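Local coordinates for UDP-galactopyranose mutase (PDB 3HDQ) that catalyses the interconversion of UDP-galactopyranose and UDP-galactofuranose with an FAD cofactor, at the interface of chains A and B. Sequence-based numbering; all coordinates share one arbitrary frame. Chains: chain A/B, UDP-galactopyranose mutase.

Contact 1: the interface of chains A and B. Residues chain A 29-30, 54, 250-251; chain B 238, 245-246, 249-250.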
loop_
_atom_site.group_PDB
_atom_site.type_symbol
_atom_site.label_atom_id
_atom_site.label_comp_id
_atom_site.label_asym_id
_atom_site.label_seq_id
_atom_site.Cartn_x
_atom_site.Cartn_y
_atom_site.Cartn_z
ATOM N N GLY A 29 -21.318 16.890 11.394
ATOM C CA GLY A 29 -20.156 16.221 10.832
ATOM C C GLY A 29 -20.467 14.802 10.389
ATOM O O GLY A 29 -21.561 14.534 9.893
ATOM N N PHE A 30 -19.519 13.887 10.580
ATOM C CA PHE A 30 -19.708 12.494 10.149
ATOM C C PHE A 30 -20.815 11.780 10.916
ATOM O O PHE A 30 -21.013 12.011 12.108
ATOM C CB PHE A 30 -18.406 11.702 10.282
ATOM C CG PHE A 30 -17.283 12.241 9.442
ATOM C CD1 PHE A 30 -16.367 13.137 9.979
ATOM C CD2 PHE A 30 -17.153 11.863 8.110
ATOM C CE1 PHE A 30 -15.328 13.641 9.201
ATOM C CE2 PHE A 30 -16.120 12.364 7.322
ATOM C CZ PHE A 30 -15.206 13.256 7.865
ATOM N N ARG A 54 -22.121 9.021 6.019
ATOM C CA ARG A 54 -20.760 9.522 5.911
ATOM C C ARG A 54 -19.867 8.912 6.980
ATOM O O ARG A 54 -20.176 8.959 8.172
ATOM C CB ARG A 54 -20.742 11.043 6.020
ATOM C CG ARG A 54 -21.184 11.731 4.746
ATOM C CD ARG A 54 -21.673 13.129 5.032
ATOM N NE ARG A 54 -20.582 14.071 5.236
ATOM C CZ ARG A 54 -20.722 15.231 5.863
ATOM N NH1 ARG A 54 -21.906 15.581 6.354
ATOM N NH2 ARG A 54 -19.680 16.038 6.006
ATOM N N ILE A 250 -13.086 16.930 15.670
ATOM C CA ILE A 250 -13.806 16.476 14.491
ATOM C C ILE A 250 -15.197 16.016 14.889
ATOM O O ILE A 250 -15.340 15.075 15.659
ATOM C CB ILE A 250 -13.080 15.345 13.741
ATOM C CG1 ILE A 250 -11.754 15.831 13.163
ATOM C CG2 ILE A 250 -13.952 14.828 12.609
ATOM C CD1 ILE A 250 -11.063 14.782 12.313
ATOM N N PRO A 251 -16.234 16.675 14.354
ATOM C CA PRO A 251 -17.622 16.329 14.684
ATOM C C PRO A 251 -18.079 14.976 14.112
ATOM O O PRO A 251 -17.930 14.736 12.906
ATOM C CB PRO A 251 -18.427 17.471 14.059
ATOM C CG PRO A 251 -17.571 18.017 12.994
ATOM C CD PRO A 251 -16.144 17.801 13.410
ATOM N N MET B 238 -5.079 11.777 5.542
ATOM C CA MET B 238 -6.464 11.485 5.224
ATOM C C MET B 238 -6.581 11.273 3.726
ATOM O O MET B 238 -6.246 12.149 2.927
ATOM C CB MET B 238 -7.367 12.626 5.689
ATOM C CG MET B 238 -8.840 12.292 5.716
ATOM S SD MET B 238 -9.745 13.560 6.632
ATOM C CE MET B 238 -11.419 13.053 6.323
ATOM N N GLU B 245 -14.323 18.754 1.524
ATOM C CA GLU B 245 -15.216 17.945 2.339
ATOM C C GLU B 245 -14.957 18.127 3.828
ATOM O O GLU B 245 -15.832 17.851 4.639
ATOM C CB GLU B 245 -15.084 16.456 2.006
ATOM C CG GLU B 245 -15.211 16.072 0.526
ATOM C CD GLU B 245 -15.129 14.550 0.321
ATOM O OE1 GLU B 245 -14.063 14.027 -0.107
ATOM O OE2 GLU B 245 -16.135 13.873 0.616
ATOM N N ILE B 246 -13.757 18.560 4.204
ATOM C CA ILE B 246 -13.432 18.659 5.629
ATOM C C ILE B 246 -12.981 20.045 6.064
ATOM O O ILE B 246 -12.735 20.291 7.244
ATOM C CB ILE B 246 -12.378 17.608 6.058
ATOM C CG1 ILE B 246 -11.182 17.619 5.112
ATOM C CG2 ILE B 246 -12.998 16.229 6.085
ATOM C CD1 ILE B 246 -10.116 18.620 5.460
ATOM N N PHE B 249 -14.916 22.146 8.876
ATOM C CA PHE B 249 -15.008 21.745 10.284
ATOM C C PHE B 249 -13.758 21.130 10.918
ATOM O O PHE B 249 -13.832 20.543 11.997
ATOM C CB PHE B 249 -16.226 20.840 10.515
ATOM C CG PHE B 249 -16.202 19.563 9.722
ATOM C CD1 PHE B 249 -17.223 19.266 8.835
ATOM C CD2 PHE B 249 -15.166 18.657 9.871
ATOM C CE1 PHE B 249 -17.210 18.091 8.112
ATOM C CE2 PHE B 249 -15.146 17.480 9.146
ATOM C CZ PHE B 249 -16.167 17.195 8.268
ATOM N N ILE B 250 -12.614 21.261 10.262
ATOM C CA ILE B 250 -11.357 20.933 10.918
ATOM C C ILE B 250 -10.537 22.212 11.102
ATOM O O ILE B 250 -10.367 22.980 10.159
ATOM C CB ILE B 250 -10.567 19.863 10.139
ATOM C CG1 ILE B 250 -11.324 18.528 10.168
ATOM C CG2 ILE B 250 -9.175 19.714 10.720
ATOM C CD1 ILE B 250 -10.555 17.355 9.585
#

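Contact 2: the interface of chains A and B. Residues chain A 248-249; chain B 27-28.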
loop_
_atom_site.group_PDB
_atom_site.type_symbol
_atom_site.label_atom_id
_atom_site.label_comp_id
_atom_site.label_asym_id
_atom_site.label_seq_id
_atom_site.Cartn_x
_atom_site.Cartn_y
_atom_site.Cartn_z
ATOM N N ASP A 248 -11.678 15.442 19.898
ATOM C CA ASP A 248 -12.083 16.693 20.526
ATOM C C ASP A 248 -12.610 17.711 19.529
ATOM O O ASP A 248 -13.407 18.575 19.888
ATOM C CB ASP A 248 -10.922 17.308 21.307
ATOM C CG ASP A 248 -10.646 16.576 22.594
ATOM O OD1 ASP A 248 -11.512 15.769 22.998
ATOM O OD2 ASP A 248 -9.573 16.806 23.198
ATOM N N PHE A 249 -12.169 17.623 18.278
ATOM C CA PHE A 249 -12.524 18.661 17.314
ATOM C C PHE A 249 -13.214 18.197 16.032
ATOM O O PHE A 249 -13.867 18.988 15.366
ATOM C CB PHE A 249 -11.321 19.562 16.999
ATOM C CG PHE A 249 -10.141 18.836 16.418
ATOM C CD1 PHE A 249 -9.075 18.461 17.223
ATOM C CD2 PHE A 249 -10.083 18.552 15.061
ATOM C CE1 PHE A 249 -7.975 17.803 16.685
ATOM C CE2 PHE A 249 -8.993 17.897 14.519
ATOM C CZ PHE A 249 -7.937 17.522 15.332
ATOM N N SER B 27 -4.691 17.126 21.472
ATOM C CA SER B 27 -4.585 18.144 20.427
ATOM C C SER B 27 -5.949 18.773 20.137
ATOM O O SER B 27 -6.990 18.119 20.286
ATOM C CB SER B 27 -3.986 17.548 19.146
ATOM O OG SER B 27 -3.944 18.505 18.097
ATOM N N LYS B 28 -5.942 20.039 19.720
ATOM C CA LYS B 28 -7.190 20.766 19.494
ATOM C C LYS B 28 -7.362 21.231 18.051
ATOM O O LYS B 28 -8.379 21.853 17.706
ATOM C CB LYS B 28 -7.294 21.961 20.442
ATOM C CG LYS B 28 -8.710 22.205 20.950
ATOM C CD LYS B 28 -9.199 21.021 21.771
ATOM C CE LYS B 28 -8.185 20.652 22.851
ATOM N NZ LYS B 28 -8.634 19.508 23.692
HETATM O O HOH W 1 -8.703 15.337 19.919
#

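Contact 3: the interface of chains A and B. Residues chain A 238-239, 241, 246; chain B 30, 56, 236-237.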
loop_
_atom_site.group_PDB
_atom_site.type_symbol
_atom_site.label_atom_id
_atom_site.label_comp_id
_atom_site.label_asym_id
_atom_site.label_seq_id
_atom_site.Cartn_x
_atom_site.Cartn_y
_atom_site.Cartn_z
ATOM N N MET A 238 -8.386 7.812 7.524
ATOM C CA MET A 238 -7.370 8.572 8.240
ATOM C C MET A 238 -6.361 7.638 8.917
ATOM O O MET A 238 -6.706 6.875 9.826
ATOM C CB MET A 238 -8.048 9.460 9.278
ATOM C CG MET A 238 -7.247 10.643 9.712
ATOM S SD MET A 238 -8.255 11.784 10.678
ATOM C CE MET A 238 -7.080 13.122 10.764
ATOM N N LEU A 239 -5.114 7.697 8.467
ATOM C CA LEU A 239 -4.088 6.798 8.975
ATOM C C LEU A 239 -3.079 7.525 9.860
ATOM O O LEU A 239 -3.019 8.752 9.869
ATOM C CB LEU A 239 -3.402 6.053 7.814
ATOM C CG LEU A 239 -4.371 5.207 6.967
ATOM C CD1 LEU A 239 -3.659 4.445 5.869
ATOM C CD2 LEU A 239 -5.150 4.246 7.848
ATOM N N THR A 241 -3.202 7.801 12.970
ATOM C CA THR A 241 -4.050 8.652 13.803
ATOM C C THR A 241 -4.785 7.923 14.938
ATOM O O THR A 241 -5.711 7.162 14.704
ATOM C CB THR A 241 -5.084 9.384 12.931
ATOM O OG1 THR A 241 -4.411 10.116 11.895
ATOM C CG2 THR A 241 -5.925 10.329 13.771
ATOM N N ILE A 246 -8.016 13.235 17.705
ATOM C CA ILE A 246 -8.957 13.788 16.734
ATOM C C ILE A 246 -10.356 14.048 17.306
ATOM O O ILE A 246 -11.066 14.947 16.853
ATOM C CB ILE A 246 -9.033 12.854 15.498
ATOM C CG1 ILE A 246 -8.552 13.596 14.264
ATOM C CG2 ILE A 246 -10.406 12.199 15.326
ATOM C CD1 ILE A 246 -7.154 14.103 14.440
ATOM N N PHE B 30 -4.918 21.712 13.953
ATOM C CA PHE B 30 -3.734 21.541 13.115
ATOM C C PHE B 30 -3.105 22.886 12.757
ATOM O O PHE B 30 -3.809 23.857 12.491
ATOM C CB PHE B 30 -4.095 20.810 11.808
ATOM C CG PHE B 30 -4.500 19.371 11.995
ATOM C CD1 PHE B 30 -5.832 19.007 11.966
ATOM C CD2 PHE B 30 -3.544 18.386 12.191
ATOM C CE1 PHE B 30 -6.213 17.694 12.134
ATOM C CE2 PHE B 30 -3.913 17.064 12.364
ATOM C CZ PHE B 30 -5.253 16.717 12.336
ATOM N N LEU B 56 -2.024 18.112 8.901
ATOM C CA LEU B 56 -2.976 17.171 8.317
ATOM C C LEU B 56 -2.783 17.182 6.814
ATOM O O LEU B 56 -2.926 18.230 6.178
ATOM C CB LEU B 56 -4.421 17.559 8.623
ATOM C CG LEU B 56 -5.488 16.755 7.866
ATOM C CD1 LEU B 56 -5.445 15.263 8.238
ATOM C CD2 LEU B 56 -6.891 17.305 8.100
ATOM N N LYS B 236 -0.861 13.545 10.166
ATOM C CA LYS B 236 -2.020 12.692 10.007
ATOM C C LYS B 236 -2.394 12.703 8.543
ATOM O O LYS B 236 -2.397 13.758 7.899
ATOM C CB LYS B 236 -3.191 13.186 10.861
ATOM C CG LYS B 236 -2.820 13.431 12.314
ATOM C CD LYS B 236 -2.207 12.197 12.945
ATOM C CE LYS B 236 -1.575 12.509 14.282
ATOM N NZ LYS B 236 -0.750 11.363 14.768
ATOM N N VAL B 237 -2.698 11.525 8.015
ATOM C CA VAL B 237 -2.935 11.363 6.586
ATOM C C VAL B 237 -4.392 10.992 6.356
ATOM O O VAL B 237 -4.893 10.008 6.911
ATOM C CB VAL B 237 -2.033 10.238 6.003
ATOM C CG1 VAL B 237 -2.197 10.144 4.505
ATOM C CG2 VAL B 237 -0.557 10.467 6.393
#

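Contact 4: the interface of chains A and B. Residues chain A 233, 235-236; chain B 240-241, 245.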
loop_
_atom_site.group_PDB
_atom_site.type_symbol
_atom_site.label_atom_id
_atom_site.label_comp_id
_atom_site.label_asym_id
_atom_site.label_seq_id
_atom_site.Cartn_x
_atom_site.Cartn_y
_atom_site.Cartn_z
ATOM N N PRO A 233 -17.108 6.549 -2.028
ATOM C CA PRO A 233 -17.007 8.008 -1.853
ATOM C C PRO A 233 -17.401 8.480 -0.445
ATOM O O PRO A 233 -16.883 9.495 0.002
ATOM C CB PRO A 233 -17.993 8.556 -2.887
ATOM C CG PRO A 233 -18.089 7.490 -3.921
ATOM C CD PRO A 233 -17.913 6.180 -3.201
ATOM N N ILE A 235 -16.575 7.122 2.295
ATOM C CA ILE A 235 -15.612 6.669 3.292
ATOM C C ILE A 235 -14.325 7.498 3.246
ATOM O O ILE A 235 -13.625 7.519 2.238
ATOM C CB ILE A 235 -15.304 5.164 3.123
ATOM C CG1 ILE A 235 -16.587 4.350 3.283
ATOM C CG2 ILE A 235 -14.287 4.702 4.147
ATOM C CD1 ILE A 235 -16.362 2.841 3.278
ATOM N N LYS A 236 -14.039 8.204 4.337
ATOM C CA LYS A 236 -12.795 8.951 4.480
ATOM C C LYS A 236 -11.860 8.134 5.353
ATOM O O LYS A 236 -12.260 7.653 6.416
ATOM C CB LYS A 236 -13.045 10.322 5.123
ATOM C CG LYS A 236 -14.107 11.162 4.424
ATOM C CD LYS A 236 -13.826 11.261 2.940
ATOM C CE LYS A 236 -15.118 11.328 2.158
ATOM N NZ LYS A 236 -14.913 11.123 0.697
ATOM N N ASN B 240 -8.683 9.364 0.183
ATOM C CA ASN B 240 -9.986 9.300 -0.450
ATOM C C ASN B 240 -10.810 10.537 -0.108
ATOM O O ASN B 240 -12.035 10.478 -0.019
ATOM C CB ASN B 240 -10.722 8.014 -0.049
ATOM C CG ASN B 240 -11.819 7.653 -1.027
ATOM O OD1 ASN B 240 -11.670 7.859 -2.233
ATOM N ND2 ASN B 240 -12.932 7.126 -0.518
ATOM N N THR B 241 -10.125 11.663 0.059
ATOM C CA THR B 241 -10.748 12.848 0.639
ATOM C C THR B 241 -10.475 14.165 -0.095
ATOM O O THR B 241 -9.336 14.624 -0.197
ATOM C CB THR B 241 -10.327 13.011 2.116
ATOM O OG1 THR B 241 -10.778 11.878 2.872
ATOM C CG2 THR B 241 -10.939 14.270 2.698
ATOM N N GLU B 245 -14.323 18.754 1.524
ATOM C CA GLU B 245 -15.216 17.945 2.339
ATOM C C GLU B 245 -14.957 18.127 3.828
ATOM O O GLU B 245 -15.832 17.851 4.639
ATOM C CB GLU B 245 -15.084 16.456 2.006
ATOM C CG GLU B 245 -15.211 16.072 0.526
ATOM C CD GLU B 245 -15.129 14.550 0.321
ATOM O OE1 GLU B 245 -14.063 14.027 -0.107
ATOM O OE2 GLU B 245 -16.135 13.873 0.616
#

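Contact 1: the interface of chains A and B
B:Phe249 inserts its ring among A:Phe30, A:Pro251 and A:Arg54, and hides more surface than any other residue of this patch. The apolar packing runs round this ring. Near its root, CD2 meets CD of A:Pro251 at 3.8 Å, and the pyrrolidine CG lies close to CG and CB of the phenylalanine. At the far end, CZ and CE2 rest against CE1 of A:Phe30, CZ at 3.8 Å, the two aromatic side chains running roughly perpendicular to each other. The first torsion, chi1 60°, sets CG between the backbone N and the carbonyl carbon and turns the ring so that CA of B:Ile246, in the same chain, lies over one face near the rim. Further along, CD1 of A:Ile250 and CD1 of B:Ile250 meet at 3.8 Å, like against like, while CE of the extended B:Met238 reaches CZ of A:Phe30 at 4.1 Å.

A charged side chain borders the ring: NH2 of A:Arg54 lies at the edge of B:Phe249, in plane, 3.8 Å from CE1, with the guanidinium turned 44° from the ring; this is a contact and not a hydrogen bond. Putting an alanine at B:Phe249 would probably leave a gap between A:Phe30 and A:Pro251 and deprive the arginine of its apolar neighbour.

The inserted ring comes from the stretch following helix 243-246. Its receiving surface combines strand 30-30, the loop just before strand 55-58 and the approach to strand 252-252.

Contact 2: the interface of chains A and B
This is a small, mixed polar and apolar contact between copies of one protein, where B:Ser27 and B:Lys28 of the N-terminal segment meet A:Asp248 and A:Phe249 in the loop after 3-10 helix 243-245. It ties the rim of the two-fold assembly with a salt bridge, a water link and aromatic packing. B:Lys28 supplies the charge: its NZ donates to the carboxylate OD2 of A:Asp248 at 2.9 Å. The ammonium group approaches from above the carboxylate plane, 39° out of it. Two bends in the lysine chain, chi2 63° and chi3 51°, curl it back to bring the amine over the aspartate, and the two side chains run at a slant to one another.

In addition, a water molecule connects the backbones. It is bonded to the amide N of A:Asp248 at 3.0 Å and, more distantly, to the carbonyl O of B:Ser27 at 3.3 Å.

The ring of A:Phe249 packs against the backbone of the same segment. CD1 of A:Phe249 lies 3.4 Å from C, the carbonyl carbon, of B:Lys28 and 3.7 Å from CA of B:Lys28. The carbonyl O of B:Ser27 sits at the edge of the ring, in its plane, 3.7 Å from CE1.

B:Ser27 begins the modelled part of chain B, and these contacts plausibly order an otherwise mobile terminus by tethering it to the other subunit.

Contact 3: the interface of chains A and B
A:Leu239 and B:Val237 form an antiparallel beta bridge, in which strands 235-239 of the two copies pair their backbones across the two-fold interface. The amide N of A:Leu239 donates to the carbonyl O of B:Val237 at 2.8 Å. The reciprocal bond, from N of B:Val237 to O of A:Leu239, is weak at 3.4 Å.

Within chain A, the hydroxyl OG1 of A:Thr241 caps that same carbonyl O of A:Leu239 at 2.8 Å, from a position 62° above the carbonyl plane. The bond fixes the rotation of the threonine side chain and keeps OG1 turned toward the aliphatic stem of B:Lys236, whose CB lies 3.5 Å away. That stem bends at chi2 (-55°) and runs at a slant past the threonine.

Apolar contacts flank the paired strands. A:Met238 carries its CG opposite the backbone N (chi1 -158°) and stays extended beyond it, so that the methyl CE crosses into chain B. There it meets CD1 of B:Leu56 at 3.7 Å, the two side chains meeting nearly at a right angle, and CB of B:Lys236 at 3.9 Å. The B:Phe30 ring is steadied by its own chain: CB of B:Leu56 lies over the centre of one face, and CG of B:Lys236 is in plane at the edge. Its outer atom CZ touches CD1 of A:Ile246 at 3.9 Å.

Contact 4: the interface of chains A and B
A:Lys236 and B:Glu245 cross at about a right angle, the glutamate bringing its carboxylate to the end of the lysine chain. NZ forms a salt bridge with OE2 at 3.0 Å; as hydrogen bonds, the links from NZ to both carboxylate oxygens are weak. Backbone carbonyls supply its better-formed hydrogen bonds: NZ donates to the carbonyl O of B:Asn240 at 3.0 Å and to the carbonyl O of its own A:Pro233 at 2.6 Å. Bends at chi2 (-51°) and chi3 (147°) turn the chain back toward that proline. On its way the aliphatic part slants past B:Thr241, whose OG1 lies 3.6 Å from CB of the lysine.

The side chain of B:Asn240 adds a second link to the same strand. With CG opposite its backbone N (chi1 -159°), its side-chain ND2 reaches the carbonyl O of A:Ile235 at 2.9 Å, in the carbonyl plane. A methionine replacing A:Lys236 would probably leave the B:Glu245 carboxylate without its counter-charge and the B:Asn240 carbonyl without this donor.

The lysine lies near the start of strand 235-239 of chain A, shortly after A:Pro233, whereas its partners lie in the turn following the matching strand of chain B and in helix 243-246.

Contacts 1, 2 and 3 are mutually about 12 Å apart, measured between the centres of their C-alpha atoms. Contact 4 is closest to contact 1, at about 10 Å, on the side away from contact 2, which is about 20 Å off; contact 3 is about 13 Å from it. Contacts 1 and 4 share B:Glu245, and strand 235-239 runs through contacts 1, 3 and 4. The two-fold symmetry reuses residues: Phe249 serves contact 1 from chain B and contact 2 from chain A, while Lys236 serves contacts 3 and 4 from opposite chains. Strand pairing, apolar packing and ion pairs together line the interface of the deposited pair, consistent with a dimer.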